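Local coordinates for protein transcobalamin-1 (Homo sapiens, PDB 4KKI) that binds vitamin B12 with femtomolar affinity, enclosing it between an alpha-helical and a beta domain, and protects it from the acid of the stomach, at residues E173-Y178 against N397-W402; G180-V185 against L229-E234; E246-L251 against N261-Q266. All blocks are in the same frame, centred on the assembly; numbering follows the deposited sequence.

In the fold
Contact 1 is the one that joins the two domains: a loop of the helical domain meets Arg399, the residue just before strand 400-406 in the beta domain, with cyanocobalamin held nearby. Contacts 2 and 3 lie wholly within the helical domain. Contact 1 is handed on to contact 2 through the short hairpin 178-183, where Tyr177 O and Ser184 N probably share a hydrogen bond, and contact 2 to contact 3 by packing such as Leu229 on Leu251. Chemistry follows place. Contacts 1 and 2 are only partly buried and mix charge with aliphatic packing, whereas contact 3 is buried and made of apolar and sulfur atoms around one indole.

Contact 1. Residues E173-Y178 against N397-W402; sequences ENKNYY and NDRTYW
Lys175 and Arg399 meet across a wide backbone gap: the closest alpha carbons, those of Asn176 and Arg399, are 9.8 Å apart, so the gap is bridged mainly by side chains. Residues 175-177 form a short 3-10 turn, tied by Tyr178 N to Lys175 O at 2.9 Å. Opposite, Arg399 precedes strand 400-406 with positive phi (59°) and reaches out from the beta domain. Its chain bends at chi3 (82°) and presents the guanidinium to the loop. Lys175 starts with CG wedged between its own N and carbonyl carbon (chi1 59°), then runs fully extended, bringing CD over one guanidinium face, offset toward the rim and 3.8 Å from Arg399 NH2. The two cations come close, Lys175 NZ lying 3.9 Å from Arg399 NE, but NZ has its own acceptor in Asn137 O. Asn176 OD1 approaches near the guanidinium plane, yet at 4.1 Å from Arg399 NH2 this is proximity and not a bond. The Asn176 amide is set by its own loop: Asn174 OD1 takes Asn176 ND2 at 2.7 Å, in the carbonyl plane, and also Asn176 N at 2.9 Å, the latter closing an Asx turn. Asn176 ND2 bonds to Gly138 O as well. A serine in place of Lys175 would probably uncover that face of the Arg399 guanidinium and leave Asn137 O without its ammonium partner. Around the pair, Arg399 also touches Thr139 and the cobalamin-binding Tyr433, while Asn176 packs on Tyr144, another residue of that site. At this domain interface, Trp402 O of Arg399's own segment hydrogen-bonds to the cyanocobalamin. The chemistry is that of two cations side by side, with no salt bridge between the segments: the ammonium is held by Asn137 O and not by a counter-charge across the contact.

Contact 2. Residues G180-V185 against L229-E234; sequences GSQFSV and LSEKKE
Glu231 reaches from the loop after helix 213-229 to the hairpin strand 182-183 and the start of helix 185-203, making a partly buried loop-to-hairpin contact in the helical domain that combines one hydrogen bond with aliphatic packing. One carboxylate arm does the polar work. Gln182 NE2 gives a nearly straight hydrogen bond (169°) to Glu231 OE1 at 3.1 Å, but it comes down from above the carboxylate plane, while the acceptor lies close to the plane of the Gln182 amide; the two flat groups stand 77° apart. The same NE2 also donates to Phe183 O at 2.9 Å, so two acceptors fix the turn of the amide. Gln182 folds at chi2 (63°), which brings the amide back to the carbonyl of the next residue. The stem of Glu231 is apolar in its company. Its CB rests 3.7 Å from Val185 CG2, the two side chains running antiparallel alongside each other, and its CG comes to the edge of the Phe183 ring, 4.1 Å from CD2. Lys233 forms a long salt bridge to Glu231 OE1, which would add some charge compensation. Residues 229-232 make a type I turn, with Glu231 at its third position. Behind the contact, Phe183 packs on Lys227 and Ile228 of helix 213-229, and Val185 touches Ala247 of helix 244-252; Ser184 occupies the N-cap position of helix 185-203, so the hairpin, that helix and the two helices flanking the loop all converge here.

Contact 3. Residues E246-L251 against N261-Q266; sequences EAMQAL and NDWNCQ
Leu251 lies over the indole of Trp263, and that CH-pi pair is the heart of the contact. Leu251 CD1 sits above the centre of the six-membered ring, 3.7 Å from its centroid and only 14° off the normal; Leu251 CB adds a second touch, 3.6 Å from Trp263 CZ3. With CG anti to the backbone N (chi1 -179°), Trp263 points its ring toward helix 244-252. The opposite face of the indole is covered from within its own segment by Cys265 CA, so the ring is sandwiched between a leucine and the start of helix 265-277. Met248 comes in at about a right angle to Trp263, with Met248 CG 4.0 Å from Trp263 CZ2. Its chain then bends at chi3, bringing Met248 CE 4.2 Å from Cys265 SG. That sulfur is in the disulfide with Cys26, which ties this corner to the N-terminal end of the chain. The one polar atom of the indole, NE1, is satisfied by Thr268 OG1. Asn264 is at the N-cap of helix 265-277, and its OD1 accepts a weak capping bond from Gln266 N. Around them, Leu251 and Trp263 both touch Leu229 of helix 213-229, and Met248 leans on Ala293 of helix 284-294; in the alpha6-alpha6 helical barrel of the N-terminal domain, the indole packs where helices 213-229, 244-252 and 265-277 meet.

Contact 1. Residues E173-Y178 against N397-W402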
# COMPACT_ATOMS: atom_id res chain seq x y z
N GLU A 173 -13.75 11.99 -8.38
CA GLU A 173 -14.22 12.98 -7.42
C GLU A 173 -14.75 12.34 -6.14
O GLU A 173 -15.10 13.04 -5.19
CB GLU A 173 -15.27 13.90 -8.05
CG GLU A 173 -14.77 14.67 -9.26
CD GLU A 173 -13.58 15.57 -8.95
OE1 GLU A 173 -13.52 16.11 -7.82
OE2 GLU A 173 -12.71 15.73 -9.82
N ASN A 174 -14.80 11.01 -6.11
CA ASN A 174 -15.24 10.28 -4.93
C ASN A 174 -14.36 10.59 -3.73
O ASN A 174 -13.14 10.65 -3.84
CB ASN A 174 -15.26 8.77 -5.20
CG ASN A 174 -15.92 7.99 -4.08
OD1 ASN A 174 -15.32 7.76 -3.03
ND2 ASN A 174 -17.16 7.57 -4.30
N LYS A 175 -15.00 10.77 -2.58
CA LYS A 175 -14.30 11.20 -1.37
C LYS A 175 -13.24 10.21 -0.90
O LYS A 175 -12.27 10.60 -0.24
CB LYS A 175 -15.31 11.45 -0.24
CG LYS A 175 -16.15 10.23 0.12
CD LYS A 175 -17.09 10.53 1.28
CE LYS A 175 -17.90 9.29 1.66
NZ LYS A 175 -18.79 9.55 2.82
N ASN A 176 -13.41 8.94 -1.25
CA ASN A 176 -12.51 7.89 -0.78
C ASN A 176 -11.11 7.94 -1.38
O ASN A 176 -10.23 7.17 -0.99
CB ASN A 176 -13.13 6.51 -1.00
CG ASN A 176 -14.33 6.27 -0.11
OD1 ASN A 176 -14.18 5.97 1.07
ND2 ASN A 176 -15.53 6.39 -0.68
N TYR A 177 -10.91 8.85 -2.34
CA TYR A 177 -9.60 9.06 -2.92
C TYR A 177 -8.79 10.03 -2.07
O TYR A 177 -7.61 10.25 -2.30
CB TYR A 177 -9.72 9.61 -4.34
CG TYR A 177 -10.04 8.58 -5.39
CD1 TYR A 177 -9.10 7.64 -5.80
CD2 TYR A 177 -11.29 8.55 -6.01
CE1 TYR A 177 -9.39 6.70 -6.77
CE2 TYR A 177 -11.59 7.62 -6.98
CZ TYR A 177 -10.64 6.70 -7.36
OH TYR A 177 -10.94 5.77 -8.33
N TYR A 178 -9.45 10.62 -1.07
CA TYR A 178 -8.84 11.67 -0.26
C TYR A 178 -8.87 11.36 1.23
O TYR A 178 -9.87 10.89 1.76
CB TYR A 178 -9.55 13.01 -0.52
CG TYR A 178 -9.63 13.38 -1.99
CD1 TYR A 178 -10.70 12.95 -2.77
CD2 TYR A 178 -8.65 14.15 -2.59
CE1 TYR A 178 -10.78 13.29 -4.11
CE2 TYR A 178 -8.72 14.49 -3.93
CZ TYR A 178 -9.79 14.05 -4.68
OH TYR A 178 -9.88 14.38 -6.01
N ASN A 397 -16.27 3.33 9.82
CA ASN A 397 -17.53 3.89 9.33
C ASN A 397 -17.66 5.37 9.63
O ASN A 397 -18.22 6.13 8.84
CB ASN A 397 -18.73 3.12 9.90
CG ASN A 397 -18.92 1.77 9.23
OD1 ASN A 397 -18.76 1.63 8.02
ND2 ASN A 397 -19.28 0.77 10.02
N ASP A 398 -17.12 5.79 10.78
CA ASP A 398 -17.11 7.20 11.14
C ASP A 398 -16.02 7.95 10.39
O ASP A 398 -15.95 9.18 10.44
CB ASP A 398 -16.92 7.37 12.65
CG ASP A 398 -18.07 6.81 13.46
OD1 ASP A 398 -19.20 6.76 12.93
OD2 ASP A 398 -17.85 6.42 14.62
N ARG A 399 -15.17 7.20 9.69
CA ARG A 399 -14.07 7.77 8.91
C ARG A 399 -13.14 8.59 9.80
O ARG A 399 -12.64 9.64 9.39
CB ARG A 399 -14.61 8.61 7.74
CG ARG A 399 -15.73 7.92 6.96
CD ARG A 399 -16.26 8.77 5.82
NE ARG A 399 -15.43 8.69 4.63
CZ ARG A 399 -14.67 9.68 4.17
NH1 ARG A 399 -14.65 10.84 4.81
NH2 ARG A 399 -13.94 9.51 3.08
N THR A 400 -12.91 8.10 11.01
CA THR A 400 -12.06 8.78 11.98
C THR A 400 -10.80 7.97 12.27
O THR A 400 -10.82 6.75 12.20
CB THR A 400 -12.80 9.01 13.30
OG1 THR A 400 -13.12 7.74 13.89
CG2 THR A 400 -14.08 9.79 13.08
N TYR A 401 -9.71 8.66 12.60
CA TYR A 401 -8.46 7.99 12.93
C TYR A 401 -7.50 8.90 13.68
O TYR A 401 -7.70 10.11 13.75
CB TYR A 401 -7.78 7.47 11.67
CG TYR A 401 -7.11 8.54 10.83
CD1 TYR A 401 -7.86 9.44 10.10
CD2 TYR A 401 -5.73 8.63 10.77
CE1 TYR A 401 -7.26 10.42 9.33
CE2 TYR A 401 -5.11 9.60 10.01
CZ TYR A 401 -5.88 10.49 9.29
OH TYR A 401 -5.27 11.46 8.53
N TRP A 402 -6.46 8.31 14.25
CA TRP A 402 -5.41 9.07 14.91
C TRP A 402 -4.29 9.38 13.93
O TRP A 402 -3.73 8.47 13.31
CB TRP A 402 -4.87 8.32 16.13
CG TRP A 402 -5.87 8.19 17.25
CD1 TRP A 402 -6.63 7.09 17.55
CD2 TRP A 402 -6.23 9.20 18.20
NE1 TRP A 402 -7.43 7.35 18.63
CE2 TRP A 402 -7.20 8.64 19.06
CE3 TRP A 402 -5.82 10.52 18.42
CZ2 TRP A 402 -7.77 9.35 20.11
CZ3 TRP A 402 -6.39 11.22 19.47
CH2 TRP A 402 -7.35 10.64 20.30

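Contact 2. Residues G180-V185 against L229-E234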
# COMPACT_ATOMS: atom_id res chain seq x y z
N GLY A 180 -8.71 13.56 4.18
CA GLY A 180 -8.74 14.97 4.55
C GLY A 180 -8.75 15.82 3.30
O GLY A 180 -9.65 15.70 2.46
N SER A 181 -7.75 16.68 3.17
CA SER A 181 -7.61 17.52 1.98
C SER A 181 -6.59 16.91 1.03
O SER A 181 -6.43 17.37 -0.10
CB SER A 181 -7.18 18.94 2.38
OG SER A 181 -5.92 18.92 3.02
N GLN A 182 -5.90 15.87 1.49
CA GLN A 182 -4.82 15.27 0.73
C GLN A 182 -5.30 14.13 -0.18
O GLN A 182 -5.89 13.16 0.29
CB GLN A 182 -3.73 14.75 1.67
CG GLN A 182 -2.60 14.02 0.97
CD GLN A 182 -1.82 14.91 0.02
OE1 GLN A 182 -1.60 16.09 0.30
NE2 GLN A 182 -1.42 14.36 -1.11
N PHE A 183 -5.03 14.25 -1.47
CA PHE A 183 -5.31 13.17 -2.39
C PHE A 183 -4.36 12.02 -2.09
O PHE A 183 -3.17 12.20 -2.00
CB PHE A 183 -5.14 13.66 -3.82
CG PHE A 183 -5.14 12.56 -4.85
CD1 PHE A 183 -6.32 11.99 -5.28
CD2 PHE A 183 -3.96 12.12 -5.41
CE1 PHE A 183 -6.33 11.00 -6.23
CE2 PHE A 183 -3.96 11.13 -6.36
CZ PHE A 183 -5.14 10.57 -6.77
N SER A 184 -4.92 10.83 -1.92
CA SER A 184 -4.12 9.64 -1.66
C SER A 184 -3.51 9.10 -2.95
O SER A 184 -4.20 8.47 -3.75
CB SER A 184 -4.96 8.55 -0.97
OG SER A 184 -4.19 7.37 -0.77
N VAL A 185 -2.22 9.35 -3.13
CA VAL A 185 -1.50 8.91 -4.31
C VAL A 185 -1.53 7.40 -4.43
O VAL A 185 -1.75 6.86 -5.50
CB VAL A 185 -0.04 9.40 -4.26
CG1 VAL A 185 0.76 8.83 -5.42
CG2 VAL A 185 -0.01 10.91 -4.27
N LEU A 229 0.13 13.21 -10.78
CA LEU A 229 1.23 14.08 -11.18
C LEU A 229 1.23 15.41 -10.44
O LEU A 229 2.27 16.04 -10.27
CB LEU A 229 1.21 14.31 -12.69
CG LEU A 229 1.70 13.15 -13.55
CD1 LEU A 229 1.42 13.40 -15.02
CD2 LEU A 229 3.18 12.92 -13.31
N SER A 230 0.05 15.85 -9.99
CA SER A 230 -0.07 17.09 -9.23
C SER A 230 0.59 16.97 -7.86
O SER A 230 0.83 17.97 -7.19
CB SER A 230 -1.54 17.48 -9.06
OG SER A 230 -2.13 17.80 -10.31
N GLU A 231 0.87 15.74 -7.44
CA GLU A 231 1.49 15.50 -6.15
C GLU A 231 2.98 15.21 -6.30
O GLU A 231 3.64 14.79 -5.35
CB GLU A 231 0.81 14.34 -5.42
CG GLU A 231 -0.69 14.51 -5.21
CD GLU A 231 -1.03 15.60 -4.20
OE1 GLU A 231 -0.15 15.99 -3.40
OE2 GLU A 231 -2.19 16.07 -4.21
N LYS A 232 3.50 15.44 -7.50
CA LYS A 232 4.93 15.24 -7.75
C LYS A 232 5.74 16.34 -7.08
O LYS A 232 5.51 17.52 -7.31
CB LYS A 232 5.22 15.20 -9.26
CG LYS A 232 6.68 14.94 -9.61
CD LYS A 232 6.86 14.69 -11.11
CE LYS A 232 6.66 15.96 -11.92
NZ LYS A 232 7.75 16.95 -11.67
N LYS A 233 6.69 15.94 -6.25
CA LYS A 233 7.55 16.89 -5.56
C LYS A 233 8.67 17.35 -6.48
O LYS A 233 8.84 16.83 -7.59
CB LYS A 233 8.11 16.29 -4.27
CG LYS A 233 7.27 16.57 -3.03
CD LYS A 233 5.85 16.05 -3.18
CE LYS A 233 4.99 16.44 -1.99
NZ LYS A 233 3.59 15.96 -2.14
N GLU A 234 9.44 18.33 -6.02
CA GLU A 234 10.51 18.92 -6.81
C GLU A 234 11.63 17.92 -7.07
O GLU A 234 12.29 17.97 -8.11
CB GLU A 234 11.07 20.16 -6.09
CG GLU A 234 11.97 21.03 -6.95
CD GLU A 234 12.43 22.28 -6.23
OE1 GLU A 234 12.46 22.27 -4.98
OE2 GLU A 234 12.77 23.27 -6.92

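Contact 3. Residues E246-L251 against N261-Q266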
# COMPACT_ATOMS: atom_id res chain seq x y z
N GLU A 246 4.48 2.71 -6.40
CA GLU A 246 3.25 2.32 -7.07
C GLU A 246 2.70 3.44 -7.95
O GLU A 246 1.97 3.18 -8.90
CB GLU A 246 2.22 1.82 -6.05
CG GLU A 246 2.70 0.58 -5.29
CD GLU A 246 1.63 -0.07 -4.44
OE1 GLU A 246 0.76 0.66 -3.91
OE2 GLU A 246 1.66 -1.31 -4.29
N ALA A 247 3.09 4.68 -7.65
CA ALA A 247 2.74 5.79 -8.53
C ALA A 247 3.45 5.62 -9.87
O ALA A 247 2.87 5.86 -10.93
CB ALA A 247 3.10 7.12 -7.89
N MET A 248 4.71 5.19 -9.82
CA MET A 248 5.48 4.89 -11.03
C MET A 248 4.79 3.81 -11.87
O MET A 248 4.70 3.94 -13.10
CB MET A 248 6.91 4.47 -10.70
CG MET A 248 7.77 5.57 -10.06
SD MET A 248 9.41 4.99 -9.55
CE MET A 248 10.14 4.58 -11.14
N GLN A 249 4.31 2.76 -11.22
CA GLN A 249 3.58 1.70 -11.90
C GLN A 249 2.38 2.27 -12.66
O GLN A 249 2.17 1.97 -13.83
CB GLN A 249 3.07 0.64 -10.92
CG GLN A 249 4.14 -0.23 -10.31
CD GLN A 249 3.55 -1.42 -9.56
OE1 GLN A 249 2.58 -2.03 -10.02
NE2 GLN A 249 4.12 -1.74 -8.41
N ALA A 250 1.60 3.10 -11.96
CA ALA A 250 0.43 3.72 -12.55
C ALA A 250 0.79 4.57 -13.77
O ALA A 250 0.10 4.54 -14.78
CB ALA A 250 -0.30 4.56 -11.51
N LEU A 251 1.88 5.32 -13.67
CA LEU A 251 2.34 6.16 -14.77
C LEU A 251 2.96 5.33 -15.90
O LEU A 251 2.90 5.72 -17.07
CB LEU A 251 3.33 7.22 -14.28
CG LEU A 251 2.78 8.27 -13.31
CD1 LEU A 251 3.86 9.26 -12.92
CD2 LEU A 251 1.58 9.00 -13.90
N ASN A 261 7.41 15.77 -20.87
CA ASN A 261 7.78 16.90 -20.03
C ASN A 261 6.86 17.09 -18.83
O ASN A 261 6.97 18.07 -18.10
CB ASN A 261 7.89 18.18 -20.86
CG ASN A 261 6.71 18.39 -21.78
OD1 ASN A 261 5.58 18.03 -21.45
ND2 ASN A 261 6.96 18.97 -22.94
N ASP A 262 5.93 16.15 -18.64
CA ASP A 262 5.08 16.16 -17.46
C ASP A 262 5.74 15.35 -16.34
O ASP A 262 5.43 15.53 -15.17
CB ASP A 262 3.70 15.59 -17.77
CG ASP A 262 2.90 16.48 -18.71
OD1 ASP A 262 3.13 17.70 -18.72
OD2 ASP A 262 2.03 15.94 -19.44
N TRP A 263 6.67 14.48 -16.73
CA TRP A 263 7.33 13.61 -15.77
C TRP A 263 8.69 13.13 -16.26
O TRP A 263 8.81 12.61 -17.37
CB TRP A 263 6.45 12.39 -15.46
CG TRP A 263 7.06 11.45 -14.46
CD1 TRP A 263 7.73 11.79 -13.32
CD2 TRP A 263 7.07 10.02 -14.52
NE1 TRP A 263 8.14 10.65 -12.66
CE2 TRP A 263 7.75 9.56 -13.38
CE3 TRP A 263 6.56 9.09 -15.43
CZ2 TRP A 263 7.94 8.20 -13.12
CZ3 TRP A 263 6.75 7.74 -15.18
CH2 TRP A 263 7.43 7.31 -14.03
N ASN A 264 9.71 13.31 -15.43
CA ASN A 264 11.02 12.76 -15.70
C ASN A 264 11.19 11.49 -14.87
O ASN A 264 11.49 11.56 -13.68
CB ASN A 264 12.11 13.78 -15.35
CG ASN A 264 13.49 13.35 -15.82
OD1 ASN A 264 13.76 12.17 -16.03
ND2 ASN A 264 14.38 14.32 -15.96
N CYS A 265 10.99 10.34 -15.50
CA CYS A 265 11.03 9.06 -14.80
C CYS A 265 12.41 8.80 -14.20
O CYS A 265 12.52 8.22 -13.12
CB CYS A 265 10.64 7.91 -15.74
SG CYS A 265 10.65 6.27 -14.97
N GLN A 266 13.45 9.22 -14.91
CA GLN A 266 14.81 8.98 -14.46
C GLN A 266 15.12 9.72 -13.17
O GLN A 266 15.77 9.18 -12.27
CB GLN A 266 15.82 9.36 -15.55
CG GLN A 266 17.22 8.84 -15.30
CD GLN A 266 17.28 7.32 -15.27
OE1 GLN A 266 17.86 6.73 -14.36
NE2 GLN A 266 16.69 6.69 -16.28